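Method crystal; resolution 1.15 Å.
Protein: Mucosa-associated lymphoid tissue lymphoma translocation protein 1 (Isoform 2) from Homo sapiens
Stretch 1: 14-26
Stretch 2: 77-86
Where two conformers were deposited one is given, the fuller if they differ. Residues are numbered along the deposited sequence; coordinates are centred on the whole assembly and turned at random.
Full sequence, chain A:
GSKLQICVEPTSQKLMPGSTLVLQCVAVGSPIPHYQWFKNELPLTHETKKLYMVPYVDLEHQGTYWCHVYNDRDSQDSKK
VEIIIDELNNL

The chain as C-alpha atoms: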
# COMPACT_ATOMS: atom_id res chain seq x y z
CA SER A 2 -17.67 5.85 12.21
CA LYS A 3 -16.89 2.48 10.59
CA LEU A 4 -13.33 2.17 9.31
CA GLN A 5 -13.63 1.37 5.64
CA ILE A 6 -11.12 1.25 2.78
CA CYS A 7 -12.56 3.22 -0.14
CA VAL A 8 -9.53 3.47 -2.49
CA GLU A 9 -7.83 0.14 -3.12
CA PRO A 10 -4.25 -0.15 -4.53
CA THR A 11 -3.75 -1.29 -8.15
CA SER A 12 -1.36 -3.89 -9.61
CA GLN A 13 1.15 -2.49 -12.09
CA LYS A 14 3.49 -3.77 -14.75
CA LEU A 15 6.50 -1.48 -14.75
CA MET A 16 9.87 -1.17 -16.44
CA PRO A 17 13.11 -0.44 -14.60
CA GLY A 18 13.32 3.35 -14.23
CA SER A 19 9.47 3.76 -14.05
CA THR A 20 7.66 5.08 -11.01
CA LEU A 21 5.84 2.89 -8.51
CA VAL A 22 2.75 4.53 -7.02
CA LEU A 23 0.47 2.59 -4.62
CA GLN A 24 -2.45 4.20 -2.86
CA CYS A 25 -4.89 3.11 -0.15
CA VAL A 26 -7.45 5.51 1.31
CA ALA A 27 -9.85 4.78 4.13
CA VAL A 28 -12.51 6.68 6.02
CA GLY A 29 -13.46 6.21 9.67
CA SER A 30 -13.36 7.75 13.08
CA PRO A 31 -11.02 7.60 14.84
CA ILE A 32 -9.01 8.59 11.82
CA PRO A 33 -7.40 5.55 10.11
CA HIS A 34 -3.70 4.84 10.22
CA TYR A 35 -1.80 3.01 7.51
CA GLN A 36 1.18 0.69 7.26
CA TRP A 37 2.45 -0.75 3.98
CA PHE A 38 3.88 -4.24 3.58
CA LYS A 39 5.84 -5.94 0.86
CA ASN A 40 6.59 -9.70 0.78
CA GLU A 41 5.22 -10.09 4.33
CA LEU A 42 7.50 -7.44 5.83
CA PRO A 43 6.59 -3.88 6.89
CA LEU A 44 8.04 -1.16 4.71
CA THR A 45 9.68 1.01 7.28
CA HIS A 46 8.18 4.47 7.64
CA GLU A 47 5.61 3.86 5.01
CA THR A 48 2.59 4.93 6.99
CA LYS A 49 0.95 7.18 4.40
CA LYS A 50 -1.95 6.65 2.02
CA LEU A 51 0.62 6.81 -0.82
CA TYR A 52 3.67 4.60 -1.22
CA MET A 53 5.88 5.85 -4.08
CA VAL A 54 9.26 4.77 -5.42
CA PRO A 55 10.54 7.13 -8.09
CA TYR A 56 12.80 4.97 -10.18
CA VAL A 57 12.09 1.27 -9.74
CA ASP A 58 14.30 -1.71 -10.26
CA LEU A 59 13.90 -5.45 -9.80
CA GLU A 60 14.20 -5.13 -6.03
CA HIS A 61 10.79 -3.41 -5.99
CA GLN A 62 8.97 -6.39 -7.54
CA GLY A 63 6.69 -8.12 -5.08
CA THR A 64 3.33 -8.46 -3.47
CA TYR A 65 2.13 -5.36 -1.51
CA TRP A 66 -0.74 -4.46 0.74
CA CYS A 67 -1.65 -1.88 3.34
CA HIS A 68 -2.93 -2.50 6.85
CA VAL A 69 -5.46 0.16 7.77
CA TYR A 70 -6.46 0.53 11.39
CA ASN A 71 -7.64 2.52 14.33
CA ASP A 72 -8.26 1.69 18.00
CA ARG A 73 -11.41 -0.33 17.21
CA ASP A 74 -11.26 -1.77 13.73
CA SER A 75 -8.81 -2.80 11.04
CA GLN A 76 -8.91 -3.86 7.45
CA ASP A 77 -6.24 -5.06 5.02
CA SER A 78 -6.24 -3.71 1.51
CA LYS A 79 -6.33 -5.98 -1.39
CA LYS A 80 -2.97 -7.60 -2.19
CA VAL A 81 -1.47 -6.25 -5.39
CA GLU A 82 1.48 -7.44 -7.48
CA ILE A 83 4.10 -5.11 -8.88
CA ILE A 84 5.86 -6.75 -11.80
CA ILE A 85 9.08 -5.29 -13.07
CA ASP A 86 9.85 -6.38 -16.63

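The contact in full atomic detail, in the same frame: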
# COMPACT_ATOMS: atom_id res chain seq x y z
N LYS A 14 2.39 -3.17 -14.00
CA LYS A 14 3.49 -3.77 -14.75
C LYS A 14 4.40 -2.65 -15.19
O LYS A 14 4.02 -1.79 -15.98
CB LYS A 14 2.97 -4.55 -15.98
CG LYS A 14 4.05 -5.39 -16.69
CD LYS A 14 3.70 -5.86 -18.12
N LEU A 15 5.60 -2.62 -14.61
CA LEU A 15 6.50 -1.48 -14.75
C LEU A 15 7.80 -1.90 -15.39
O LEU A 15 8.17 -3.06 -15.34
CB LEU A 15 6.82 -0.90 -13.36
CG LEU A 15 5.58 -0.37 -12.62
CD1 LEU A 15 5.99 0.11 -11.23
CD2 LEU A 15 4.86 0.74 -13.39
N MET A 16 8.51 -0.93 -15.96
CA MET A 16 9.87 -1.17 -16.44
C MET A 16 10.88 -0.59 -15.46
O MET A 16 10.56 0.35 -14.71
CB MET A 16 10.02 -0.57 -17.82
CG MET A 16 10.01 0.90 -17.98
SD MET A 16 10.14 1.28 -19.75
CE MET A 16 11.66 0.44 -20.18
N PRO A 17 12.13 -1.10 -15.45
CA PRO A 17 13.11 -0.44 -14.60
C PRO A 17 13.15 1.06 -14.98
O PRO A 17 13.12 1.41 -16.15
CB PRO A 17 14.42 -1.20 -14.92
CG PRO A 17 13.93 -2.54 -15.33
CD PRO A 17 12.69 -2.28 -16.14
N GLY A 18 13.26 1.93 -13.98
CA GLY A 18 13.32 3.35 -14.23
C GLY A 18 11.97 4.03 -14.11
O GLY A 18 11.93 5.24 -13.98
N SER A 19 10.87 3.26 -14.18
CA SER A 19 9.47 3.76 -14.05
C SER A 19 9.22 4.15 -12.61
O SER A 19 10.08 3.98 -11.75
CB SER A 19 8.49 2.65 -14.41
OG SER A 19 8.54 2.34 -15.79
N THR A 20 8.05 4.72 -12.34
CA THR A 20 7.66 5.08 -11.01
C THR A 20 6.64 4.08 -10.47
O THR A 20 5.69 3.71 -11.16
CB THR A 20 7.08 6.51 -10.99
OG1 THR A 20 8.12 7.42 -11.41
CG2 THR A 20 6.58 6.90 -9.61
N LEU A 21 6.84 3.66 -9.22
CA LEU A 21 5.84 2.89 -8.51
C LEU A 21 5.00 3.81 -7.67
O LEU A 21 5.54 4.53 -6.86
CB LEU A 21 6.55 1.85 -7.64
CG LEU A 21 5.61 1.06 -6.74
CD1 LEU A 21 4.45 0.41 -7.51
CD2 LEU A 21 6.45 0.02 -5.94
N VAL A 22 3.69 3.76 -7.86
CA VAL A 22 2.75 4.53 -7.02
C VAL A 22 1.63 3.62 -6.54
O VAL A 22 0.88 3.14 -7.35
CB VAL A 22 2.13 5.69 -7.83
CG1 VAL A 22 1.06 6.40 -7.06
CG2 VAL A 22 3.20 6.67 -8.22
N LEU A 23 1.55 3.36 -5.22
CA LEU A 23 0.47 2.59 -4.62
C LEU A 23 -0.29 3.50 -3.69
O LEU A 23 0.28 4.34 -3.01
CB LEU A 23 1.07 1.39 -3.86
CG LEU A 23 1.63 0.29 -4.73
CD1 LEU A 23 2.43 -0.71 -3.89
CD2 LEU A 23 0.52 -0.44 -5.47
N GLN A 24 -1.62 3.35 -3.68
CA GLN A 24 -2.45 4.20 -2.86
C GLN A 24 -3.51 3.36 -2.15
O GLN A 24 -4.11 2.47 -2.77
CB GLN A 24 -3.12 5.26 -3.73
CG GLN A 24 -3.91 6.34 -2.91
CD GLN A 24 -4.35 7.57 -3.73
OE1 GLN A 24 -4.50 7.47 -4.93
NE2 GLN A 24 -4.53 8.69 -3.10
N CYS A 25 -3.78 3.71 -0.91
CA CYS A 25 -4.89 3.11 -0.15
C CYS A 25 -5.47 4.23 0.66
O CYS A 25 -4.74 4.92 1.35
CB CYS A 25 -4.33 1.96 0.72
SG CYS A 25 -5.67 1.16 1.66
N VAL A 26 -6.80 4.44 0.57
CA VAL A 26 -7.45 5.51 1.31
C VAL A 26 -8.63 4.94 2.04
O VAL A 26 -9.43 4.22 1.43
CB VAL A 26 -7.95 6.65 0.41
CG1 VAL A 26 -8.53 7.81 1.27
CG2 VAL A 26 -6.85 7.14 -0.49
N ASP A 77 -7.38 -4.99 5.94
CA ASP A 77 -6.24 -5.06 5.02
C ASP A 77 -6.74 -4.73 3.62
O ASP A 77 -7.82 -5.20 3.17
CB ASP A 77 -5.61 -6.47 5.00
CG ASP A 77 -4.81 -6.73 6.27
OD1 ASP A 77 -4.19 -5.79 6.84
OD2 ASP A 77 -4.82 -7.88 6.70
N SER A 78 -5.94 -3.93 2.90
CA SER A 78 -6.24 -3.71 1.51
C SER A 78 -6.12 -4.99 0.79
O SER A 78 -5.50 -5.97 1.24
CB SER A 78 -5.26 -2.73 0.87
OG SER A 78 -3.96 -3.31 0.64
N LYS A 79 -6.65 -4.96 -0.42
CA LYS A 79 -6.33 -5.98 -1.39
C LYS A 79 -4.79 -6.11 -1.55
O LYS A 79 -4.04 -5.11 -1.43
CB LYS A 79 -6.98 -5.68 -2.76
CG LYS A 79 -8.28 -6.41 -2.97
CD LYS A 79 -9.47 -5.85 -2.22
CE LYS A 79 -10.43 -6.95 -1.88
NZ LYS A 79 -11.85 -6.57 -2.09
N LYS A 80 -4.35 -7.35 -1.87
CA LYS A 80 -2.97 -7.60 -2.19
C LYS A 80 -2.83 -7.36 -3.70
O LYS A 80 -3.61 -7.85 -4.53
CB LYS A 80 -2.51 -9.02 -1.84
CG LYS A 80 -1.91 -9.26 -0.43
CD LYS A 80 -1.39 -10.74 -0.31
CE LYS A 80 -0.53 -10.86 0.95
N VAL A 81 -1.77 -6.62 -4.01
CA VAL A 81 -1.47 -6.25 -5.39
C VAL A 81 -0.05 -6.63 -5.69
O VAL A 81 0.80 -6.77 -4.85
CB VAL A 81 -1.70 -4.77 -5.73
CG1 VAL A 81 -3.19 -4.38 -5.60
CG2 VAL A 81 -0.80 -3.88 -4.95
N GLU A 82 0.16 -6.98 -6.98
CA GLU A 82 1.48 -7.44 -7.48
C GLU A 82 2.09 -6.34 -8.36
O GLU A 82 1.43 -5.77 -9.25
CB GLU A 82 1.40 -8.81 -8.21
CG GLU A 82 1.15 -10.01 -7.21
CD GLU A 82 0.97 -11.39 -7.90
OE1 GLU A 82 -0.06 -11.50 -8.60
OE2 GLU A 82 1.79 -12.35 -7.69
N ILE A 83 3.33 -6.01 -8.05
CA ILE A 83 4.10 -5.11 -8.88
C ILE A 83 5.10 -5.99 -9.60
O ILE A 83 5.93 -6.69 -8.97
CB ILE A 83 4.81 -4.04 -8.02
CG1 ILE A 83 3.77 -3.23 -7.22
CG2 ILE A 83 5.68 -3.16 -8.91
CD1 ILE A 83 2.63 -2.60 -8.04
N ILE A 84 4.99 -5.97 -10.92
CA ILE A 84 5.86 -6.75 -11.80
C ILE A 84 6.80 -5.81 -12.50
O ILE A 84 6.39 -4.77 -13.00
CB ILE A 84 5.06 -7.53 -12.91
CG1 ILE A 84 4.15 -8.55 -12.25
CG2 ILE A 84 6.00 -8.16 -13.94
CD1 ILE A 84 2.79 -8.03 -12.07
N ILE A 85 8.07 -6.15 -12.49
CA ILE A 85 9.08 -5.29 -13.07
C ILE A 85 9.80 -6.06 -14.17
O ILE A 85 10.56 -7.00 -13.90
CB ILE A 85 9.98 -4.62 -11.96
CG1 ILE A 85 9.10 -3.56 -11.20
CG2 ILE A 85 11.18 -3.94 -12.62
CD1 ILE A 85 9.63 -3.02 -9.94
N ASP A 86 9.49 -5.66 -15.41
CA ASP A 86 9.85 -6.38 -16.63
C ASP A 86 10.88 -5.62 -17.45
O ASP A 86 10.71 -4.44 -17.74
CB ASP A 86 8.57 -6.58 -17.46

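Stretch 1 meets stretch 2 in two ways. At residues 14-15 it pairs with strand 81-85 as a parallel neighbour in the same sheet. After the turn, strand 21-24 runs antiparallel to 81-85 at 176°, with the axes 9.9 Å apart at closest approach. That spacing is filled by side chains, not by backbone hydrogen bonds.

The parallel pairing rests on two hydrogen bonds, both made by Leu15. Leu15 N donates to Ile84 O at 2.8 Å, nearly linear at 177°. Leu15 O accepts from Asp86 N at 2.9 Å. The Ile85 CA also lies 3.3 Å from Leu15 O, in a CA-H...O contact. As in any extended strand, successive side chains point to alternate faces of the sheet.

Lys14 and Ile84 share the exposed face. Lys14 is extended, t at chi1 and chi2, and its CG lies 4.4 Å from Ile84 CG2. CE and NZ of the lysine are not modelled. Ile84 is m at chi1, but its chi2 of 95° lies between wells.

Leu15 and Ile85 point to the other face. Leu15 is m,t. This rotamer places Leu15 CD1 4.0 Å from Ile83 CG2, while Leu15 CB lies 4.1 Å from Ile85 CG1. Ile85 is m,t as well, and its CG2 lies 4.1 Å from Pro17 CG.

Ile83 joins the two parts of the contact. Its CA-to-CB bond points sideways, but the end of the side chain comes nearer to stretch 1. With chi1 and chi2 both m, Ile83 CD1 reaches Leu21 CD1 at 3.6 Å and Leu23 CD2 at 4.0 Å. Ile83 CG2 lies 4.0 Å from both Leu15 CD1 and Leu21 CD1. Leu21 is t,p and Leu23 is m,t; both point toward stretch 2. Leu23 CD2 also touches Val81 CG2 at 3.7 Å, with Val81 in the m rotamer. Val22 and Glu82 point away from the contact.

Cys25 and Ser78 extend the buried layer. Cys25 is t, and its SG lies 4.0 Å from Ser78 CB. Ser78 is p, which lets OG donate to Lys79 O at 2.7 Å, so its hydroxyl is satisfied in this buried site.

Met16 to Ser19 form a type II turn, closed by Ser19 N to Met16 O at 3.0 Å. Gly18 has phi/psi of 96/-18; a CB there would jam against the carbonyl O of Pro17. Ser19 is m, and its OG accepts from Met16 N at 3.3 Å. Pro17, with a C-gamma exo ring, places CD 3.3 Å from Asp86 O.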